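Local coordinates for protein Atg1 tMIT (Kluyveromyces marxianus, PDB 4P1N) that forms the tandem MIT region of a serine/threonine protein kinase that is essential for autophagy and required for autophagosome formation, at residues A19-M24 / V143-D148; P96-L101 / R161-T166; E179-V184 / E235-G240. All coordinates share one frame; numbering follows the deposited sequence.

Contact 1: A19-M24 / V143-D148; sequences AKAFVM and VQWIRD
The Trp145 side chain reaches across to Phe22 and the two cross at about a right angle. Only the six-membered part of the indole does the touching. Its CZ2 comes to the edge of the Phe22 ring, near the ring plane, and lies 4.1 Å from Phe22 CD1. The neighbouring corner, Trp145 CH2, lies against the root of the same side chain, 4.1 Å from Phe22 CB. Phe22 therefore meets the indole with its ring edge and its CB together. Ala21 adds a methyl group beside this corner, with its CB 4.4 Å from Trp145 CH2. Trp145 has CG anti to the backbone N (chi1 -176°), which carries the indole out from its own helix and across to helix 10-33.

Both segments belong to the first MIT region. Helices 10-33 and 137-170 run in roughly the same sense here, as the first and third helices of an MIT three-helix bundle do. Helix 95-129 also packs on this pair: Leu116 touches Ala21, and Ser119 and Met120 touch Ile146.

The polar end of the indole does not serve the helix pair. Its NE1 bonds to Gln144 OE1 of the second subunit and, reciprocally, Gln144 OE1 of this chain accepts from Trp145 NE1 of the second subunit. The indole also packs there on Ile141 of the second subunit. Phe22 reaches the same interface, where it packs on Gln144 of the second subunit, and it also touches an apolar side chain of another protein.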
loop_
_atom_site.group_PDB
_atom_site.type_symbol
_atom_site.label_atom_id
_atom_site.label_comp_id
_atom_site.label_asym_id
_atom_site.label_seq_id
_atom_site.Cartn_x
_atom_site.Cartn_y
_atom_site.Cartn_z
ATOM N N ALA B 19 -1.722 2.039 9.260
ATOM C CA ALA B 19 -2.773 3.008 9.566
ATOM C C ALA B 19 -2.222 4.383 9.938
ATOM O O ALA B 19 -2.688 5.452 9.475
ATOM C CB ALA B 19 -3.653 2.471 10.678
ATOM N N LYS B 20 -1.218 4.356 10.782
ATOM C CA LYS B 20 -0.490 5.558 11.134
ATOM C C LYS B 20 0.209 6.237 9.951
ATOM O O LYS B 20 0.151 7.485 9.806
ATOM C CB LYS B 20 0.556 5.215 12.204
ATOM C CG LYS B 20 -0.071 4.862 13.553
ATOM C CD LYS B 20 0.915 4.230 14.536
ATOM C CE LYS B 20 0.167 3.821 15.793
ATOM N NZ LYS B 20 1.079 3.095 16.694
ATOM N N ALA B 21 0.875 5.444 9.110
ATOM C CA ALA B 21 1.534 6.007 7.922
ATOM C C ALA B 21 0.489 6.608 7.009
ATOM O O ALA B 21 0.607 7.747 6.540
ATOM C CB ALA B 21 2.341 4.932 7.199
ATOM N N PHE B 22 -0.620 5.916 6.857
ATOM C CA PHE B 22 -1.658 6.400 5.950
ATOM C C PHE B 22 -2.204 7.754 6.369
ATOM O O PHE B 22 -2.389 8.651 5.565
ATOM C CB PHE B 22 -2.819 5.377 5.867
ATOM C CG PHE B 22 -3.933 5.846 4.987
ATOM C CD1 PHE B 22 -3.858 5.671 3.611
ATOM C CD2 PHE B 22 -5.018 6.562 5.513
ATOM C CE1 PHE B 22 -4.878 6.118 2.783
ATOM C CE2 PHE B 22 -6.058 6.994 4.695
ATOM C CZ PHE B 22 -5.979 6.816 3.322
ATOM N N VAL B 23 -2.518 7.883 7.652
ATOM C CA VAL B 23 -3.099 9.109 8.167
ATOM C C VAL B 23 -2.119 10.292 8.043
ATOM O O VAL B 23 -2.480 11.406 7.713
ATOM C CB VAL B 23 -3.567 8.853 9.627
ATOM C CG1 VAL B 23 -3.789 10.120 10.357
ATOM C CG2 VAL B 23 -4.868 8.050 9.613
ATOM N N MET B 24 -0.852 10.027 8.253
ATOM C CA MET B 24 0.160 11.047 8.137
ATOM C C MET B 24 0.398 11.403 6.646
ATOM O O MET B 24 0.514 12.574 6.254
ATOM C CB MET B 24 1.429 10.547 8.854
ATOM C CG MET B 24 2.392 11.644 9.256
ATOM S SD MET B 24 1.656 12.858 10.372
ATOM C CE MET B 24 0.919 11.821 11.515
ATOM N N VAL B 143 3.435 -4.719 2.654
ATOM C CA VAL B 143 4.809 -4.349 2.497
ATOM C C VAL B 143 5.082 -3.737 1.122
ATOM O O VAL B 143 5.801 -2.749 1.053
ATOM C CB VAL B 143 5.743 -5.531 2.804
ATOM C CG1 VAL B 143 7.187 -5.181 2.453
ATOM C CG2 VAL B 143 5.635 -5.889 4.289
ATOM N N GLN B 144 4.526 -4.300 0.048
ATOM C CA GLN B 144 4.557 -3.585 -1.242
ATOM C C GLN B 144 4.015 -2.153 -1.144
ATOM O O GLN B 144 4.673 -1.195 -1.613
ATOM C CB GLN B 144 3.862 -4.374 -2.325
ATOM C CG GLN B 144 4.661 -5.644 -2.670
ATOM C CD GLN B 144 3.994 -6.477 -3.713
ATOM O OE1 GLN B 144 2.862 -6.201 -4.114
ATOM N NE2 GLN B 144 4.692 -7.533 -4.183
ATOM N N TRP B 145 2.863 -1.996 -0.473
ATOM C CA TRP B 145 2.299 -0.667 -0.236
ATOM C C TRP B 145 3.225 0.268 0.520
ATOM O O TRP B 145 3.422 1.410 0.113
ATOM C CB TRP B 145 0.951 -0.777 0.468
ATOM C CG TRP B 145 0.262 0.532 0.653
ATOM C CD1 TRP B 145 -0.523 1.238 -0.259
ATOM C CD2 TRP B 145 0.337 1.352 1.833
ATOM N NE1 TRP B 145 -0.956 2.425 0.337
ATOM C CE2 TRP B 145 -0.444 2.500 1.614
ATOM C CE3 TRP B 145 0.936 1.184 3.067
ATOM C CZ2 TRP B 145 -0.588 3.501 2.591
ATOM C CZ3 TRP B 145 0.753 2.167 4.054
ATOM C CH2 TRP B 145 0.012 3.300 3.803
ATOM N N ILE B 146 3.777 -0.208 1.641
ATOM C CA ILE B 146 4.699 0.564 2.472
ATOM C C ILE B 146 5.868 1.004 1.638
ATOM O O ILE B 146 6.247 2.161 1.652
ATOM C CB ILE B 146 5.200 -0.304 3.684
ATOM C CG1 ILE B 146 4.110 -0.437 4.721
ATOM C CG2 ILE B 146 6.458 0.278 4.312
ATOM C CD1 ILE B 146 4.257 -1.626 5.654
ATOM N N ARG B 147 6.427 0.082 0.867
ATOM C CA ARG B 147 7.546 0.407 0.001
ATOM C C ARG B 147 7.211 1.482 -1.054
ATOM O O ARG B 147 7.999 2.416 -1.231
ATOM C CB ARG B 147 8.087 -0.831 -0.671
ATOM C CG ARG B 147 9.217 -0.541 -1.633
ATOM C CD ARG B 147 8.808 -0.762 -3.085
ATOM N NE ARG B 147 8.834 -2.182 -3.403
ATOM C CZ ARG B 147 7.835 -2.919 -3.918
ATOM N NH1 ARG B 147 6.624 -2.408 -4.238
ATOM N NH2 ARG B 147 8.068 -4.223 -4.096
ATOM N N ASP B 148 6.064 1.332 -1.715
ATOM C CA ASP B 148 5.545 2.319 -2.699
ATOM C C ASP B 148 5.391 3.691 -1.992
ATOM O O ASP B 148 5.760 4.724 -2.521
ATOM C CB ASP B 148 4.123 1.953 -3.251
ATOM C CG ASP B 148 4.017 0.601 -3.999
ATOM O OD1 ASP B 148 4.960 0.259 -4.713
ATOM O OD2 ASP B 148 2.888 -0.101 -3.921
#

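Contact 2: P96-L101 / R161-T166; sequences PELKKL and RLKLHT
Lys99 and Leu164 make the closer half of this contact. The aliphatic stem of Lys99 and the Leu164 side chain cross at about a right angle. The CD1 branch of Leu164 does the touching, 4.0 Å from Lys99 CG. The same methyl also sits 4.1 Å from the backbone Lys99 O, so it lies over the helix surface as well as the side chain. Leu164 is buried, and its further neighbours Cys102, Met103 and Leu106 all belong to helix 95-129.

The two helices, 95-129 and 137-170, follow one another in the chain and run antiparallel here. They form a helical hairpin within the first MIT region, and the contact lies far from its turn. The CA atoms come closest at Lys99 and Leu164, 7.0 Å apart.

The other half is looser. Leu98 CD2 and Lys163 CE approach to only 4.4 Å, and both residues are partly exposed. Lys163 starts out towards helix 95-129, and its methylenes also pack on Cys102. On helix 137-170, Leu162 and Thr166 are exposed and do not touch segment 96-101. There Thr166 OG1 makes a weak bond to Leu162 O, at 3.5 Å, within its own helix.

The polar end of Lys99 leaves the apolar patch. A bend at chi3 (89°) turns the end of the chain, and NZ bonds to Asn168 OD1 and forms a salt bridge with Glu179.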
loop_
_atom_site.group_PDB
_atom_site.type_symbol
_atom_site.label_atom_id
_atom_site.label_comp_id
_atom_site.label_asym_id
_atom_site.label_seq_id
_atom_site.Cartn_x
_atom_site.Cartn_y
_atom_site.Cartn_z
ATOM N N PRO B 96 5.103 34.144 1.438
ATOM C CA PRO B 96 5.075 33.663 2.829
ATOM C C PRO B 96 4.242 32.401 3.047
ATOM O O PRO B 96 4.630 31.535 3.831
ATOM C CB PRO B 96 4.452 34.838 3.606
ATOM C CG PRO B 96 3.760 35.675 2.582
ATOM C CD PRO B 96 4.566 35.517 1.328
ATOM N N GLU B 97 3.104 32.325 2.366
ATOM C CA GLU B 97 2.170 31.243 2.550
ATOM C C GLU B 97 2.731 29.986 1.898
ATOM O O GLU B 97 2.660 28.888 2.482
ATOM C CB GLU B 97 0.806 31.606 1.954
ATOM C CG GLU B 97 -0.372 31.018 2.716
ATOM C CD GLU B 97 -1.715 31.595 2.288
ATOM O OE1 GLU B 97 -1.779 32.785 1.907
ATOM O OE2 GLU B 97 -2.720 30.854 2.351
ATOM N N LEU B 98 3.304 30.160 0.707
ATOM C CA LEU B 98 3.936 29.065 -0.004
ATOM C C LEU B 98 5.053 28.441 0.819
ATOM O O LEU B 98 5.110 27.212 0.977
ATOM C CB LEU B 98 4.491 29.513 -1.356
ATOM C CG LEU B 98 4.827 28.341 -2.289
ATOM C CD1 LEU B 98 3.545 27.670 -2.780
ATOM C CD2 LEU B 98 5.670 28.779 -3.465
ATOM N N LYS B 99 5.942 29.273 1.349
ATOM C CA LYS B 99 7.032 28.742 2.167
ATOM C C LYS B 99 6.496 27.957 3.381
ATOM O O LYS B 99 7.065 26.934 3.763
ATOM C CB LYS B 99 7.962 29.830 2.656
ATOM C CG LYS B 99 9.412 29.518 2.365
ATOM C CD LYS B 99 10.350 30.200 3.344
ATOM C CE LYS B 99 10.594 29.317 4.559
ATOM N NZ LYS B 99 11.910 29.636 5.174
ATOM N N LYS B 100 5.410 28.444 3.969
ATOM C CA LYS B 100 4.803 27.784 5.111
ATOM C C LYS B 100 4.222 26.405 4.723
ATOM O O LYS B 100 4.452 25.408 5.404
ATOM C CB LYS B 100 3.711 28.673 5.717
ATOM C CG LYS B 100 3.450 28.359 7.176
ATOM C CD LYS B 100 2.121 28.907 7.668
ATOM C CE LYS B 100 2.016 28.754 9.185
ATOM N NZ LYS B 100 0.654 28.345 9.638
ATOM N N LEU B 101 3.483 26.368 3.624
ATOM C CA LEU B 101 2.936 25.143 3.111
ATOM C C LEU B 101 4.015 24.131 2.731
ATOM O O LEU B 101 3.850 22.942 2.978
ATOM C CB LEU B 101 2.046 25.411 1.895
ATOM C CG LEU B 101 0.677 26.030 2.184
ATOM C CD1 LEU B 101 0.013 26.442 0.877
ATOM C CD2 LEU B 101 -0.219 25.083 2.948
ATOM N N ARG B 161 12.383 19.828 -0.432
ATOM C CA ARG B 161 13.608 20.329 0.207
ATOM C C ARG B 161 14.328 21.246 -0.744
ATOM O O ARG B 161 14.958 22.224 -0.319
ATOM C CB ARG B 161 14.558 19.198 0.626
ATOM N N LEU B 162 14.216 20.915 -2.028
ATOM C CA LEU B 162 14.910 21.629 -3.101
ATOM C C LEU B 162 14.164 22.911 -3.406
ATOM O O LEU B 162 14.766 23.969 -3.604
ATOM C CB LEU B 162 14.997 20.750 -4.351
ATOM C CG LEU B 162 16.099 21.089 -5.351
ATOM C CD1 LEU B 162 16.549 19.815 -6.056
ATOM C CD2 LEU B 162 15.642 22.140 -6.353
ATOM N N LYS B 163 12.844 22.825 -3.421
ATOM C CA LYS B 163 12.024 24.025 -3.547
ATOM C C LYS B 163 12.345 24.984 -2.390
ATOM O O LYS B 163 12.518 26.188 -2.602
ATOM C CB LYS B 163 10.540 23.672 -3.587
ATOM C CG LYS B 163 9.651 24.874 -3.808
ATOM C CD LYS B 163 8.358 24.535 -4.538
ATOM C CE LYS B 163 7.962 25.670 -5.484
ATOM N NZ LYS B 163 6.786 25.329 -6.337
ATOM N N LEU B 164 12.489 24.447 -1.182
ATOM C CA LEU B 164 12.772 25.306 -0.024
ATOM C C LEU B 164 14.131 26.043 -0.092
ATOM O O LEU B 164 14.193 27.228 0.228
ATOM C CB LEU B 164 12.603 24.561 1.299
ATOM C CG LEU B 164 11.367 24.944 2.152
ATOM C CD1 LEU B 164 10.269 25.717 1.423
ATOM C CD2 LEU B 164 10.787 23.707 2.782
ATOM N N HIS B 165 15.186 25.343 -0.514
ATOM C CA HIS B 165 16.479 25.973 -0.816
ATOM C C HIS B 165 16.361 27.126 -1.805
ATOM O O HIS B 165 17.015 28.168 -1.647
ATOM C CB HIS B 165 17.445 24.960 -1.417
ATOM C CG HIS B 165 18.357 24.335 -0.419
ATOM N ND1 HIS B 165 18.360 22.982 -0.161
ATOM C CD2 HIS B 165 19.300 24.877 0.384
ATOM C CE1 HIS B 165 19.266 22.717 0.760
ATOM N NE2 HIS B 165 19.852 23.848 1.107
ATOM N N THR B 166 15.571 26.907 -2.852
ATOM C CA THR B 166 15.305 27.932 -3.855
ATOM C C THR B 166 14.693 29.201 -3.231
ATOM O O THR B 166 15.200 30.320 -3.438
ATOM C CB THR B 166 14.413 27.361 -4.978
ATOM O OG1 THR B 166 15.234 26.564 -5.842
ATOM C CG2 THR B 166 13.732 28.465 -5.797
#

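Contact 3: E179-V184 / E235-G240; sequences EPTIFV and EVYDDG
Glu235 OE1 is gripped by two groups of helix 95-129: a salt bridge from Lys111 NZ and a hydrogen bond with Thr114 OG1. The OE2 atom of the same carboxylate looks across to Val184, whose CG1 lies 4.4 Å away. This is a loose touch of a methyl against a carboxylate oxygen. With Lys111 beside it, the buried acid is probably ionised.

The closer packing is between Phe183 and Tyr237. Their side chains cross at about a right angle. Tyr237 OH comes within 3.6 Å of Phe183 CE2, and Tyr237 CE2 lies 4.2 Å from the same carbon. Phe183 holds CG anti to its carbonyl carbon (chi1 -75°), and this brings the far end of its ring to the phenol. Thr181 and Tyr237 point at each other from opposite directions, with Thr181 CG2 4.1 Å from Tyr237 OH. The same methyl also covers one face of the Phe183 ring, 4.0 Å above the plane and offset toward the rim.

Both segments belong to the second MIT region. Phe183 holds the N-cap position before helix 184-204. Tyr237 lies in a short, weakly bonded strand at about 237-238 and shares backbone hydrogen bonds with Ile245 of strand 244-245. The contact therefore joins the lead-in to one helix to the chain between helices 209-227 and 250-273. A chain of another protein packs on Val236, Tyr237 and Asp238, and bonds to the backbone of Val236.

The touches across the two segments are van der Waals. Most set a methyl or ring carbon against the phenol oxygen or a carboxylate oxygen, one pairs two ring carbons, and no polar bond joins the segments. Glu235 OE1 is bonded to helix 95-129, so through this atom the loop is tied to the first MIT region.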
loop_
_atom_site.group_PDB
_atom_site.type_symbol
_atom_site.label_atom_id
_atom_site.label_comp_id
_atom_site.label_asym_id
_atom_site.label_seq_id
_atom_site.Cartn_x
_atom_site.Cartn_y
_atom_site.Cartn_z
ATOM N N GLU B 179 11.176 34.224 11.380
ATOM C CA GLU B 179 10.016 33.354 11.129
ATOM C C GLU B 179 9.745 32.414 12.314
ATOM O O GLU B 179 10.675 31.840 12.878
ATOM C CB GLU B 179 10.194 32.531 9.838
ATOM C CG GLU B 179 10.170 33.370 8.563
ATOM C CD GLU B 179 10.076 32.550 7.286
ATOM O OE1 GLU B 179 10.497 31.371 7.290
ATOM O OE2 GLU B 179 9.587 33.097 6.270
ATOM N N PRO B 180 8.469 32.258 12.698
ATOM C CA PRO B 180 8.147 31.342 13.797
ATOM C C PRO B 180 8.538 29.921 13.405
ATOM O O PRO B 180 8.339 29.561 12.251
ATOM C CB PRO B 180 6.629 31.467 13.915
ATOM C CG PRO B 180 6.176 31.839 12.540
ATOM C CD PRO B 180 7.259 32.714 11.985
ATOM N N THR B 181 9.123 29.149 14.325
ATOM C CA THR B 181 9.613 27.813 13.991
ATOM C C THR B 181 8.426 26.865 13.863
ATOM O O THR B 181 7.549 26.833 14.720
ATOM C CB THR B 181 10.626 27.246 15.015
ATOM O OG1 THR B 181 11.836 28.004 14.969
ATOM C CG2 THR B 181 10.970 25.784 14.686
ATOM N N ILE B 182 8.400 26.119 12.771
ATOM C CA ILE B 182 7.336 25.188 12.519
ATOM C C ILE B 182 7.775 23.858 13.063
ATOM O O ILE B 182 8.851 23.373 12.711
ATOM C CB ILE B 182 7.001 25.079 11.038
ATOM C CG1 ILE B 182 6.558 26.448 10.523
ATOM C CG2 ILE B 182 5.888 24.042 10.842
ATOM C CD1 ILE B 182 6.416 26.557 9.023
ATOM N N PHE B 183 6.960 23.324 13.969
ATOM C CA PHE B 183 7.170 22.039 14.595
ATOM C C PHE B 183 6.129 21.068 14.035
ATOM O O PHE B 183 4.916 21.346 14.049
ATOM C CB PHE B 183 6.940 22.117 16.099
ATOM C CG PHE B 183 8.042 22.800 16.863
ATOM C CD1 PHE B 183 7.941 24.142 17.197
ATOM C CD2 PHE B 183 9.168 22.093 17.286
ATOM C CE1 PHE B 183 8.939 24.776 17.927
ATOM C CE2 PHE B 183 10.169 22.733 18.030
ATOM C CZ PHE B 183 10.048 24.071 18.342
ATOM N N VAL B 184 6.591 19.905 13.600
ATOM C CA VAL B 184 5.682 18.893 13.113
ATOM C C VAL B 184 4.720 18.443 14.240
ATOM O O VAL B 184 3.571 18.054 13.998
ATOM C CB VAL B 184 6.453 17.687 12.545
ATOM C CG1 VAL B 184 7.069 16.878 13.697
ATOM C CG2 VAL B 184 5.490 16.827 11.723
ATOM N N GLU B 235 12.381 14.432 13.239
ATOM C CA GLU B 235 13.345 14.069 12.261
ATOM C C GLU B 235 14.257 15.211 11.779
ATOM O O GLU B 235 15.176 14.960 11.048
ATOM C CB GLU B 235 12.798 13.243 11.059
ATOM C CG GLU B 235 11.379 12.845 10.715
ATOM C CD GLU B 235 10.315 12.712 11.772
ATOM O OE1 GLU B 235 9.940 11.554 12.145
ATOM O OE2 GLU B 235 9.749 13.780 12.115
ATOM N N VAL B 236 14.020 16.453 12.190
ATOM C CA VAL B 236 14.950 17.521 11.840
ATOM C C VAL B 236 15.885 17.816 13.003
ATOM O O VAL B 236 16.765 18.613 12.855
ATOM C CB VAL B 236 14.241 18.806 11.353
ATOM C CG1 VAL B 236 13.461 18.521 10.063
ATOM C CG2 VAL B 236 13.313 19.379 12.409
ATOM N N TYR B 237 15.694 17.161 14.142
ATOM C CA TYR B 237 16.595 17.335 15.299
ATOM C C TYR B 237 17.452 16.104 15.501
ATOM O O TYR B 237 17.164 15.268 16.343
ATOM C CB TYR B 237 15.822 17.661 16.571
ATOM C CG TYR B 237 15.148 19.003 16.482
ATOM C CD1 TYR B 237 15.891 20.176 16.380
ATOM C CD2 TYR B 237 13.776 19.097 16.449
ATOM C CE1 TYR B 237 15.264 21.402 16.269
ATOM C CE2 TYR B 237 13.141 20.309 16.339
ATOM C CZ TYR B 237 13.886 21.452 16.255
ATOM O OH TYR B 237 13.204 22.616 16.142
ATOM N N ASP B 238 18.503 16.007 14.703
ATOM C CA ASP B 238 19.399 14.849 14.701
ATOM C C ASP B 238 20.489 15.080 15.751
ATOM O O ASP B 238 21.006 16.189 15.918
ATOM C CB ASP B 238 19.969 14.586 13.288
ATOM C CG ASP B 238 21.136 13.546 13.269
ATOM O OD1 ASP B 238 22.196 13.797 13.885
ATOM O OD2 ASP B 238 21.005 12.494 12.607
ATOM N N ASP B 239 20.801 13.998 16.448
ATOM C CA ASP B 239 21.848 13.913 17.506
ATOM C C ASP B 239 23.286 14.272 17.094
ATOM O O ASP B 239 24.097 14.705 17.911
ATOM C CB ASP B 239 21.907 12.435 17.977
ATOM C CG ASP B 239 21.970 12.308 19.430
ATOM O OD1 ASP B 239 21.972 13.360 20.049
ATOM O OD2 ASP B 239 22.017 11.169 19.953
ATOM N N GLY B 240 23.637 13.997 15.847
ATOM C CA GLY B 240 25.076 13.882 15.486
ATOM C C GLY B 240 25.579 12.448 15.652
ATOM O O GLY B 240 26.738 12.158 15.382
#

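In the fold
Contact 1 is buried, its centre about 11 Å from the centre of the chain, and it is aromatic. Contact 2 is partly buried, its centre about 20 Å from the centre of the chain, and is built from leucine methyls and lysine stems. Both use helix 137-170, paired with helix 10-33 in the first case and helix 95-129 in the second. Contact 3 is mostly buried, but its elements are loop and short strand in the second MIT region. It touches contact 2: a lysine-glutamate salt bridge and an apolar touch join them. Contact 1 meets both the second subunit and other proteins' chains; contact 3 meets another protein's chain.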